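Local coordinates for putative fimbriae assembly chaperone (Salmonella typhimurium, PDB 2CO7), which probably folds and stabilises fimbrial subunits in the periplasm and hands them on for assembly, as other periplasmic pilus chaperones of the PapD family do, at residues L146-V149 and K154-V157; G179-Y182 and D188-L191; E202-T207 and S213-Y218. One frame throughout, in Å; residues are numbered along the deposited sequence.

Interaction 1 (L146-V149 and K154-V157); sequences LRWV and KLKV
W148 and V149 run antiparallel to V157 and K156, the short strand axes 4.8 Å apart at 164°, with V149 and K156 as the hydrogen-bonded pair: V149 N to K156 O and K156 N to V149 O, 2.8 Å for the latter. Next to it W148 and V157 are the non-hydrogen-bonded pair; K156 O, besides accepting from V149 N, takes a CA-H...O contact from W148 CA at 3.2 Å. The W148 and V157 side chains lie side by side on one face of the sheet. V157 CG2, anti to its backbone N, is carried over the face of the W148 six-membered ring, 3.6 Å from its centroid and 11° off the normal, a CH-pi contact. L155 comes instead to the ring edge, CD1 3.7 Å from W148 CZ3, while L146 CD1 touches V157 CG2 from the flank at 4.0 Å. The opposite face carries V149 and K156; the K156 chain runs out fully extended, and the guanidinium of R147 has V149 CG2 over one face and a salt bridge from NE to E158. Toward the turn, a water donates to V149 O and, weakly, to K154 O. This is the beta hairpin of strands 147-151 and 154-159 in the C-terminal domain. Strand 187-191 pairs with the far side of 154-159, and the W148 ring meets W203 and Y218 of strands 201-205 and 216-218.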
ATOM      1  N   LEU B 146     -22.509   9.287   9.488  1.00 22.79           N
ATOM      2  CA  LEU B 146     -22.320   7.845   9.379  1.00 21.55           C
ATOM      3  C   LEU B 146     -23.310   7.173  10.304  1.00 21.03           C
ATOM      4  O   LEU B 146     -23.548   7.675  11.389  1.00 20.94           O
ATOM      5  CB  LEU B 146     -20.892   7.447   9.756  1.00 22.01           C
ATOM      6  CG  LEU B 146     -19.812   8.022   8.831  1.00 22.72           C
ATOM      7  CD1 LEU B 146     -18.487   7.309   9.024  1.00 27.67           C
ATOM      8  CD2 LEU B 146     -20.243   7.928   7.379  1.00 24.67           C
ATOM      9  N   ARG B 147     -23.917   6.081   9.850  1.00 19.99           N
ATOM     10  CA  ARG B 147     -24.885   5.325  10.665  1.00 20.68           C
ATOM     11  C   ARG B 147     -24.265   3.965  10.979  1.00 19.69           C
ATOM     12  O   ARG B 147     -23.716   3.326  10.093  1.00 20.60           O
ATOM     13  CB  ARG B 147     -26.209   5.159   9.907  1.00 20.29           C
ATOM     14  CG  ARG B 147     -27.294   4.510  10.756  1.00 24.00           C
ATOM     15  CD  ARG B 147     -28.693   4.705  10.212  1.00 32.38           C
ATOM     16  NE  ARG B 147     -29.091   3.511   9.484  1.00 40.55           N
ATOM     17  CZ  ARG B 147     -29.986   2.614   9.881  1.00 39.93           C
ATOM     18  NH1 ARG B 147     -30.670   2.749  11.017  1.00 43.74           N
ATOM     19  NH2 ARG B 147     -30.220   1.573   9.096  1.00 42.41           N
ATOM     20  N   TRP B 148     -24.357   3.529  12.230  1.00 19.71           N
ATOM     21  CA  TRP B 148     -23.748   2.285  12.669  1.00 19.32           C
ATOM     22  C   TRP B 148     -24.824   1.345  13.152  1.00 19.73           C
ATOM     23  O   TRP B 148     -25.818   1.752  13.790  1.00 18.65           O
ATOM     24  CB  TRP B 148     -22.681   2.539  13.760  1.00 19.08           C
ATOM     25  CG  TRP B 148     -21.552   3.494  13.331  1.00 20.40           C
ATOM     26  CD1 TRP B 148     -21.612   4.864  13.252  1.00 18.71           C
ATOM     27  CD2 TRP B 148     -20.213   3.132  12.945  1.00 19.15           C
ATOM     28  NE1 TRP B 148     -20.401   5.369  12.836  1.00 21.98           N
ATOM     29  CE2 TRP B 148     -19.524   4.331  12.641  1.00 20.34           C
ATOM     30  CE3 TRP B 148     -19.526   1.907  12.836  1.00 19.81           C
ATOM     31  CZ2 TRP B 148     -18.177   4.348  12.248  1.00 19.79           C
ATOM     32  CZ3 TRP B 148     -18.190   1.925  12.442  1.00 19.67           C
ATOM     33  CH2 TRP B 148     -17.537   3.137  12.132  1.00 19.67           C
ATOM     34  N   VAL B 149     -24.654   0.072  12.828  1.00 19.99           N
ATOM     35  CA  VAL B 149     -25.594  -0.949  13.244  1.00 20.68           C
ATOM     36  C   VAL B 149     -24.729  -2.079  13.778  1.00 21.17           C
ATOM     37  O   VAL B 149     -23.739  -2.449  13.148  1.00 20.53           O
ATOM     38  CB  VAL B 149     -26.475  -1.419  12.057  1.00 20.43           C
ATOM     39  CG1 VAL B 149     -27.529  -2.415  12.518  1.00 21.55           C
ATOM     40  CG2 VAL B 149     -27.140  -0.235  11.382  1.00 22.25           C
ATOM     41  N   LYS B 154     -21.217  -8.515  14.299  1.00 26.77           N
ATOM     42  CA  LYS B 154     -21.115  -7.720  13.062  1.00 25.60           C
ATOM     43  C   LYS B 154     -21.321  -6.234  13.304  1.00 24.87           C
ATOM     44  O   LYS B 154     -22.278  -5.827  13.962  1.00 25.17           O
ATOM     45  CB  LYS B 154     -22.060  -8.254  11.978  1.00 25.86           C
ATOM     46  CG  LYS B 154     -21.864  -9.737  11.714  1.00 27.38           C
ATOM     47  CD  LYS B 154     -22.104 -10.118  10.285  1.00 30.56           C
ATOM     48  CE  LYS B 154     -21.689 -11.561  10.066  1.00 33.56           C
ATOM     49  NZ  LYS B 154     -21.545 -11.885   8.617  1.00 36.37           N
ATOM     50  N   LEU B 155     -20.401  -5.437  12.776  1.00 23.55           N
ATOM     51  CA  LEU B 155     -20.453  -4.008  12.927  1.00 22.36           C
ATOM     52  C   LEU B 155     -20.590  -3.497  11.517  1.00 21.12           C
ATOM     53  O   LEU B 155     -19.741  -3.771  10.685  1.00 20.34           O
ATOM     54  CB  LEU B 155     -19.142  -3.489  13.516  1.00 23.40           C
ATOM     55  CG  LEU B 155     -19.048  -2.234  14.415  1.00 25.78           C
ATOM     56  CD1 LEU B 155     -17.852  -1.394  13.995  1.00 23.65           C
ATOM     57  CD2 LEU B 155     -20.324  -1.393  14.533  1.00 24.44           C
ATOM     58  N   LYS B 156     -21.645  -2.738  11.250  1.00 20.26           N
ATOM     59  CA  LYS B 156     -21.836  -2.180   9.922  1.00 19.35           C
ATOM     60  C   LYS B 156     -21.835  -0.678  10.048  1.00 18.42           C
ATOM     61  O   LYS B 156     -22.471  -0.120  10.948  1.00 18.06           O
ATOM     62  CB  LYS B 156     -23.150  -2.688   9.311  1.00 19.13           C
ATOM     63  CG  LYS B 156     -23.482  -2.175   7.892  1.00 19.71           C
ATOM     64  CD  LYS B 156     -24.865  -2.723   7.484  1.00 21.84           C
ATOM     65  CE  LYS B 156     -25.222  -2.418   6.035  1.00 25.37           C
ATOM     66  NZ  LYS B 156     -26.583  -3.000   5.697  1.00 26.21           N
ATOM     67  N   VAL B 157     -21.120  -0.046   9.132  1.00 18.41           N
ATOM     68  CA  VAL B 157     -21.081   1.404   8.998  1.00 17.71           C
ATOM     69  C   VAL B 157     -21.710   1.756   7.659  1.00 18.03           C
ATOM     70  O   VAL B 157     -21.389   1.138   6.630  1.00 18.63           O
ATOM     71  CB  VAL B 157     -19.624   1.956   9.103  1.00 17.64           C
ATOM     72  CG1 VAL B 157     -18.743   1.352   8.037  1.00 17.72           C
ATOM     73  CG2 VAL B 157     -19.613   3.487   9.016  1.00 17.53           C
TER
HETATM   74  O   HOH W   1     -24.307  -5.101  11.842  1.00 28.22           O

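Interaction 2 (G179-Y182 and D188-L191); sequences GLEY and DKTL. With SO4 (sulfate ion), chain D.
K189 bends at its second torsion (chi2 -68°), turning the far half of its chain toward E181, whose own chain stays extended beyond CG (chi2 163°); the ammonium and carboxylate thus meet while the two side chains cross at about a right angle. The contact lies in the immunoglobulin-like C-terminal domain of the PapD-type chaperone, where the irregular loop after strand 175-176 folds over the edge strand 187-191. K189 NZ lies 2.6 Å from E181 OE1 in a hydrogen-bonded salt bridge, approaching nearly along the C-O axis of the carboxylate. On its way there the lysine chain passes the loop backbone, with CE 3.2 Å from Y182 O. Deeper in, L180 meets two strand residues: its CD2 branch touches K189 CB at 3.7 Å, and the branch point CG presses on L191 CD2 at 3.4 Å, tighter than usual for two carbons. L180 also packs on V157 of the neighbouring strand 154-159, which links the loop to the hydrophobic interior of the domain. On the loop's outer side a sulfate ion, probably from the crystallisation liquor, is also held by K127 of another protein chain. Its O3 accepts a hydrogen bond from Y182 N at 3.0 Å, while O2 lies at the edge of the Y182 ring, 3.5 Å from CD1.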
ATOM      1  N   GLY B 179      -9.306  -3.079  10.734  1.00 29.11           N
ATOM      2  CA  GLY B 179      -9.805  -3.828   9.577  1.00 28.46           C
ATOM      3  C   GLY B 179     -11.115  -3.367   8.959  1.00 27.74           C
ATOM      4  O   GLY B 179     -11.657  -4.046   8.097  1.00 27.20           O
ATOM      5  N   LEU B 180     -11.648  -2.233   9.395  1.00 27.68           N
ATOM      6  CA  LEU B 180     -12.700  -1.586   8.617  1.00 28.21           C
ATOM      7  C   LEU B 180     -11.991  -0.955   7.412  1.00 27.44           C
ATOM      8  O   LEU B 180     -11.098  -0.150   7.590  1.00 27.17           O
ATOM      9  CB  LEU B 180     -13.413  -0.497   9.424  1.00 28.41           C
ATOM     10  CG  LEU B 180     -14.859  -0.088   9.080  1.00 31.42           C
ATOM     11  CD1 LEU B 180     -15.398   0.978  10.046  1.00 34.86           C
ATOM     12  CD2 LEU B 180     -15.071   0.350   7.649  1.00 33.76           C
ATOM     13  N   GLU B 181     -12.377  -1.331   6.198  1.00 27.09           N
ATOM     14  CA  GLU B 181     -11.820  -0.707   4.989  1.00 25.97           C
ATOM     15  C   GLU B 181     -12.416   0.698   4.814  1.00 25.18           C
ATOM     16  O   GLU B 181     -13.437   1.026   5.442  1.00 25.12           O
ATOM     17  CB  GLU B 181     -12.136  -1.567   3.767  1.00 26.44           C
ATOM     18  CG  GLU B 181     -11.405  -2.918   3.723  1.00 28.11           C
ATOM     19  CD  GLU B 181     -12.031  -3.918   2.744  1.00 29.16           C
ATOM     20  OE1 GLU B 181     -13.198  -3.718   2.314  1.00 32.54           O
ATOM     21  OE2 GLU B 181     -11.362  -4.930   2.431  1.00 33.64           O
ATOM     22  N   TYR B 182     -11.805   1.534   3.976  1.00 22.02           N
ATOM     23  CA  TYR B 182     -12.415   2.829   3.649  1.00 21.09           C
ATOM     24  C   TYR B 182     -13.825   2.587   3.109  1.00 19.81           C
ATOM     25  O   TYR B 182     -14.069   1.558   2.499  1.00 18.80           O
ATOM     26  CB  TYR B 182     -11.577   3.611   2.652  1.00 20.86           C
ATOM     27  CG  TYR B 182     -11.439   3.023   1.272  1.00 21.38           C
ATOM     28  CD1 TYR B 182     -10.279   2.303   0.905  1.00 21.54           C
ATOM     29  CD2 TYR B 182     -12.428   3.249   0.303  1.00 21.95           C
ATOM     30  CE1 TYR B 182     -10.136   1.799  -0.390  1.00 22.32           C
ATOM     31  CE2 TYR B 182     -12.305   2.751  -0.999  1.00 19.73           C
ATOM     32  CZ  TYR B 182     -11.162   2.055  -1.347  1.00 22.18           C
ATOM     33  OH  TYR B 182     -11.114   1.621  -2.657  1.00 22.10           O
ATOM     34  N   ASP B 188     -21.844   0.979   2.226  1.00 18.23           N
ATOM     35  CA  ASP B 188     -21.687   0.440   3.570  1.00 19.96           C
ATOM     36  C   ASP B 188     -20.499  -0.501   3.617  1.00 19.37           C
ATOM     37  O   ASP B 188     -20.118  -1.078   2.584  1.00 18.87           O
ATOM     38  CB  ASP B 188     -22.912  -0.368   3.954  1.00 20.51           C
ATOM     39  CG  ASP B 188     -24.182   0.332   3.605  1.00 22.45           C
ATOM     40  OD1 ASP B 188     -24.260   1.525   3.933  1.00 25.53           O
ATOM     41  OD2 ASP B 188     -25.065  -0.289   2.951  1.00 25.92           O
ATOM     42  N   LYS B 189     -19.962  -0.693   4.822  1.00 19.79           N
ATOM     43  CA  LYS B 189     -18.971  -1.724   5.121  1.00 19.52           C
ATOM     44  C   LYS B 189     -19.396  -2.483   6.364  1.00 20.73           C
ATOM     45  O   LYS B 189     -19.941  -1.896   7.300  1.00 19.28           O
ATOM     46  CB  LYS B 189     -17.569  -1.126   5.363  1.00 19.71           C
ATOM     47  CG  LYS B 189     -16.928  -0.525   4.123  1.00 21.30           C
ATOM     48  CD  LYS B 189     -16.586  -1.613   3.116  1.00 20.83           C
ATOM     49  CE  LYS B 189     -15.683  -1.111   2.035  1.00 27.15           C
ATOM     50  NZ  LYS B 189     -15.060  -2.276   1.281  1.00 24.12           N
ATOM     51  N   THR B 190     -19.108  -3.780   6.361  1.00 21.55           N
ATOM     52  CA  THR B 190     -19.469  -4.678   7.465  1.00 23.93           C
ATOM     53  C   THR B 190     -18.230  -5.438   7.891  1.00 25.39           C
ATOM     54  O   THR B 190     -17.565  -6.064   7.065  1.00 26.23           O
ATOM     55  CB  THR B 190     -20.546  -5.704   7.057  1.00 22.93           C
ATOM     56  OG1 THR B 190     -21.759  -5.028   6.731  1.00 24.51           O
ATOM     57  CG2 THR B 190     -20.817  -6.723   8.197  1.00 23.84           C
ATOM     58  N   LEU B 191     -17.953  -5.417   9.185  1.00 26.73           N
ATOM     59  CA  LEU B 191     -16.833  -6.173   9.744  1.00 28.26           C
ATOM     60  C   LEU B 191     -17.300  -7.101  10.861  1.00 28.73           C
ATOM     61  O   LEU B 191     -18.186  -6.736  11.636  1.00 28.28           O
ATOM     62  CB  LEU B 191     -15.785  -5.191  10.251  1.00 28.37           C
ATOM     63  CG  LEU B 191     -16.318  -4.006  11.055  1.00 29.84           C
ATOM     64  CD1 LEU B 191     -15.329  -3.646  12.114  1.00 33.31           C
ATOM     65  CD2 LEU B 191     -16.684  -2.777  10.182  1.00 32.40           C
TER
HETATM   66  S   SO4 D1221      -8.024   1.630   4.122  1.00 16.20           S
HETATM   67  O1  SO4 D1221      -6.984   1.010   4.963  1.00 17.65           O
HETATM   68  O2  SO4 D1221      -7.422   2.153   2.903  1.00 14.85           O
HETATM   69  O3  SO4 D1221      -8.982   0.561   3.847  1.00 14.12           O
HETATM   70  O4  SO4 D1221      -8.784   2.650   4.867  1.00 15.91           O

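Interaction 3 (E202-T207 and S213-Y218); sequences EWRVIT and SHPFHY
W203 lies across F216 at about a right angle, its indole receiving F216 CB over one face, toward the rim: CB is 3.7 Å from the centroid of the six-membered ring. The two aromatic planes are nevertheless close to parallel, 18° apart, but the phenyl ring is slid away from the indole and scarcely overlaps it, with its edge turned to W203 O. A first torsion of 66° places W203 CG between its backbone N and carbonyl carbon and brings the indole over strand 216-218, where CZ3 touches Y218 CB at 3.5 Å. H214 comes from the same segment as F216 and lays CE1 over a face of the phenyl ring. W203 and F216 are also the hydrogen-bonded pair of this antiparallel hairpin, part of the immunoglobulin-like C-terminal domain, and F216 N reaches W203 O at 2.8 Å. On the reverse face E202 and H217 form the non-hydrogen-bonded pair. There the E202 carboxylate stands beside the imidazole with the two planes well inclined to each other, OE1 3.5 Å from H217 CE1, and its OE2 lies against P215 CB. R204 runs extended alongside P215, so that P215 CG sits over one face of the guanidinium, 3.4 Å from NH2. The same group uses NH1 to reach S213 O, which is tilted somewhat out of the guanidinium plane. Ahead of strand 216-218, S213 bonds with both backbone and side chain: its N donates to V205 O, while OG accepts an almost straight bond from V205 N (3.0 Å, 174° at the hydrogen) and donates to H214 O.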
ATOM      1  N   GLU B 202     -16.676   5.234  18.517  1.00 20.79           N
ATOM      2  CA  GLU B 202     -15.923   6.468  18.344  1.00 20.37           C
ATOM      3  C   GLU B 202     -15.014   6.296  17.139  1.00 20.00           C
ATOM      4  O   GLU B 202     -14.452   5.221  16.939  1.00 19.58           O
ATOM      5  CB  GLU B 202     -15.103   6.810  19.597  1.00 19.52           C
ATOM      6  CG  GLU B 202     -14.212   8.057  19.421  1.00 20.67           C
ATOM      7  CD  GLU B 202     -13.372   8.414  20.649  1.00 22.96           C
ATOM      8  OE1 GLU B 202     -13.795   8.091  21.778  1.00 24.44           O
ATOM      9  OE2 GLU B 202     -12.279   9.021  20.484  1.00 26.87           O
ATOM     10  N   TRP B 203     -14.880   7.346  16.336  1.00 19.14           N
ATOM     11  CA  TRP B 203     -14.023   7.291  15.168  1.00 20.14           C
ATOM     12  C   TRP B 203     -13.495   8.652  14.807  1.00 20.08           C
ATOM     13  O   TRP B 203     -13.991   9.672  15.299  1.00 19.13           O
ATOM     14  CB  TRP B 203     -14.763   6.686  13.954  1.00 20.66           C
ATOM     15  CG  TRP B 203     -15.911   7.524  13.415  1.00 21.55           C
ATOM     16  CD1 TRP B 203     -15.893   8.323  12.306  1.00 24.79           C
ATOM     17  CD2 TRP B 203     -17.239   7.614  13.956  1.00 24.04           C
ATOM     18  NE1 TRP B 203     -17.134   8.917  12.134  1.00 23.91           N
ATOM     19  CE2 TRP B 203     -17.979   8.486  13.119  1.00 23.82           C
ATOM     20  CE3 TRP B 203     -17.881   7.027  15.055  1.00 22.40           C
ATOM     21  CZ2 TRP B 203     -19.331   8.805  13.368  1.00 23.12           C
ATOM     22  CZ3 TRP B 203     -19.207   7.341  15.305  1.00 22.60           C
ATOM     23  CH2 TRP B 203     -19.919   8.230  14.454  1.00 24.31           C
ATOM     24  N   ARG B 204     -12.473   8.638  13.959  1.00 19.82           N
ATOM     25  CA  ARG B 204     -11.945   9.837  13.333  1.00 20.63           C
ATOM     26  C   ARG B 204     -11.857   9.553  11.833  1.00 20.76           C
ATOM     27  O   ARG B 204     -11.986   8.404  11.403  1.00 21.72           O
ATOM     28  CB  ARG B 204     -10.572  10.187  13.895  1.00 20.34           C
ATOM     29  CG  ARG B 204     -10.561  10.593  15.372  1.00 21.85           C
ATOM     30  CD  ARG B 204      -9.150  10.542  15.886  1.00 24.64           C
ATOM     31  NE  ARG B 204      -9.041  10.688  17.333  1.00 24.75           N
ATOM     32  CZ  ARG B 204      -8.731  11.823  17.956  1.00 25.73           C
ATOM     33  NH1 ARG B 204      -8.537  12.940  17.261  1.00 25.89           N
ATOM     34  NH2 ARG B 204      -8.645  11.846  19.288  1.00 27.10           N
ATOM     35  N   VAL B 205     -11.709  10.600  11.046  1.00 20.79           N
ATOM     36  CA  VAL B 205     -11.424  10.408   9.640  1.00 20.33           C
ATOM     37  C   VAL B 205     -10.059  11.000   9.333  1.00 19.49           C
ATOM     38  O   VAL B 205      -9.630  11.945   9.952  1.00 19.47           O
ATOM     39  CB  VAL B 205     -12.514  10.969   8.671  1.00 21.63           C
ATOM     40  CG1 VAL B 205     -13.896  10.242   8.915  1.00 23.88           C
ATOM     41  CG2 VAL B 205     -12.651  12.476   8.799  1.00 22.65           C
ATOM     42  N   ILE B 206      -9.377  10.411   8.365  1.00 19.22           N
ATOM     43  CA  ILE B 206      -8.149  11.007   7.885  1.00 18.19           C
ATOM     44  C   ILE B 206      -8.600  12.145   6.946  1.00 18.15           C
ATOM     45  O   ILE B 206      -9.401  11.918   6.019  1.00 18.03           O
ATOM     46  CB  ILE B 206      -7.272   9.996   7.145  1.00 19.00           C
ATOM     47  CG1 ILE B 206      -6.953   8.777   8.041  1.00 20.21           C
ATOM     48  CG2 ILE B 206      -5.942  10.677   6.694  1.00 16.52           C
ATOM     49  CD1 ILE B 206      -6.181   7.695   7.272  1.00 18.15           C
ATOM     50  N   THR B 207      -8.142  13.362   7.239  1.00 17.77           N
ATOM     51  CA  THR B 207      -8.570  14.557   6.487  1.00 19.15           C
ATOM     52  C   THR B 207      -7.920  14.641   5.111  1.00 19.31           C
ATOM     53  O   THR B 207      -7.012  13.852   4.794  1.00 19.94           O
ATOM     54  CB  THR B 207      -8.261  15.888   7.253  1.00 18.97           C
ATOM     55  OG1 THR B 207      -6.860  16.232   7.131  1.00 19.76           O
ATOM     56  CG2 THR B 207      -8.667  15.783   8.735  1.00 21.37           C
ATOM     57  N   SER B 213      -9.100  13.889  12.086  1.00 21.43           N
ATOM     58  CA  SER B 213     -10.115  14.831  12.492  1.00 21.66           C
ATOM     59  C   SER B 213     -10.276  14.719  13.999  1.00 21.05           C
ATOM     60  O   SER B 213      -9.693  13.835  14.622  1.00 20.16           O
ATOM     61  CB  SER B 213     -11.437  14.469  11.831  1.00 21.86           C
ATOM     62  OG  SER B 213     -11.919  13.255  12.351  1.00 21.32           O
ATOM     63  N   HIS B 214     -11.098  15.599  14.567  1.00 21.79           N
ATOM     64  CA  HIS B 214     -11.570  15.454  15.939  1.00 22.05           C
ATOM     65  C   HIS B 214     -12.445  14.186  15.975  1.00 21.04           C
ATOM     66  O   HIS B 214     -12.919  13.724  14.932  1.00 20.31           O
ATOM     67  CB  HIS B 214     -12.407  16.681  16.341  1.00 22.77           C
ATOM     68  CG  HIS B 214     -13.706  16.796  15.593  1.00 26.91           C
ATOM     69  ND1 HIS B 214     -14.828  16.064  15.926  1.00 30.92           N
ATOM     70  CD2 HIS B 214     -14.061  17.556  14.528  1.00 29.53           C
ATOM     71  CE1 HIS B 214     -15.815  16.363  15.098  1.00 30.56           C
ATOM     72  NE2 HIS B 214     -15.373  17.264  14.236  1.00 31.42           N
ATOM     73  N   PRO B 215     -12.649  13.610  17.168  1.00 20.55           N
ATOM     74  CA  PRO B 215     -13.441  12.377  17.220  1.00 20.36           C
ATOM     75  C   PRO B 215     -14.938  12.598  17.004  1.00 20.03           C
ATOM     76  O   PRO B 215     -15.465  13.679  17.262  1.00 20.05           O
ATOM     77  CB  PRO B 215     -13.138  11.823  18.624  1.00 20.02           C
ATOM     78  CG  PRO B 215     -11.962  12.634  19.135  1.00 20.78           C
ATOM     79  CD  PRO B 215     -12.102  13.971  18.492  1.00 20.08           C
ATOM     80  N   PHE B 216     -15.602  11.591  16.460  1.00 20.13           N
ATOM     81  CA  PHE B 216     -17.047  11.571  16.366  1.00 20.07           C
ATOM     82  C   PHE B 216     -17.547  10.387  17.177  1.00 20.87           C
ATOM     83  O   PHE B 216     -16.807   9.443  17.396  1.00 20.22           O
ATOM     84  CB  PHE B 216     -17.509  11.379  14.909  1.00 20.46           C
ATOM     85  CG  PHE B 216     -17.077  12.466  13.979  1.00 20.53           C
ATOM     86  CD1 PHE B 216     -17.959  13.483  13.622  1.00 20.91           C
ATOM     87  CD2 PHE B 216     -15.793  12.450  13.422  1.00 19.32           C
ATOM     88  CE1 PHE B 216     -17.538  14.505  12.741  1.00 23.69           C
ATOM     89  CE2 PHE B 216     -15.355  13.459  12.573  1.00 22.24           C
ATOM     90  CZ  PHE B 216     -16.237  14.488  12.218  1.00 21.51           C
ATOM     91  N   HIS B 217     -18.816  10.440  17.565  1.00 21.11           N
ATOM     92  CA  HIS B 217     -19.428   9.421  18.410  1.00 23.07           C
ATOM     93  C   HIS B 217     -20.786   8.977  17.850  1.00 23.91           C
ATOM     94  O   HIS B 217     -21.469   9.734  17.145  1.00 24.37           O
ATOM     95  CB  HIS B 217     -19.610   9.956  19.826  1.00 23.05           C
ATOM     96  CG  HIS B 217     -18.338  10.405  20.482  1.00 23.92           C
ATOM     97  ND1 HIS B 217     -17.618   9.600  21.339  1.00 24.25           N
ATOM     98  CD2 HIS B 217     -17.672  11.584  20.427  1.00 23.84           C
ATOM     99  CE1 HIS B 217     -16.556  10.255  21.772  1.00 25.44           C
ATOM    100  NE2 HIS B 217     -16.565  11.464  21.236  1.00 26.06           N
ATOM    101  N   TYR B 218     -21.147   7.732  18.130  1.00 24.28           N
ATOM    102  CA  TYR B 218     -22.466   7.207  17.794  1.00 25.19           C
ATOM    103  C   TYR B 218     -22.890   6.299  18.933  1.00 25.70           C
ATOM    104  O   TYR B 218     -22.119   5.433  19.363  1.00 25.83           O
ATOM    105  CB  TYR B 218     -22.438   6.441  16.461  1.00 25.07           C
ATOM    106  CG  TYR B 218     -23.789   6.348  15.753  1.00 25.41           C
ATOM    107  CD1 TYR B 218     -24.693   5.327  16.055  1.00 26.35           C
ATOM    108  CD2 TYR B 218     -24.145   7.275  14.763  1.00 25.80           C
ATOM    109  CE1 TYR B 218     -25.936   5.232  15.393  1.00 27.10           C
ATOM    110  CE2 TYR B 218     -25.380   7.195  14.106  1.00 27.70           C
ATOM    111  CZ  TYR B 218     -26.267   6.176  14.422  1.00 27.64           C
ATOM    112  OH  TYR B 218     -27.482   6.101  13.761  1.00 27.04           O
TER

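How the interactions relate
Following the chain, interaction 1 comes first and closes the tight turn between strands 147-151 and 154-159. Interaction 2 then closes the short loop entering strand 187-191, and interaction 3 closes the last hairpin, from strand 201-205 to 216-218. The three loops follow in series; none crosses or encloses another. Interactions 1 and 2 share a sheet: strand 154-159 joins 187-191 through backbone hydrogen bonds of V157 with K189 and of L155 with L191. Interaction 3 belongs to the other sheet and meets interaction 1 where L146 and R147 pack on Y218, joining the two sheets of the domain. Interactions 2 and 3 do not touch, their nearest atoms being about 7 Å apart.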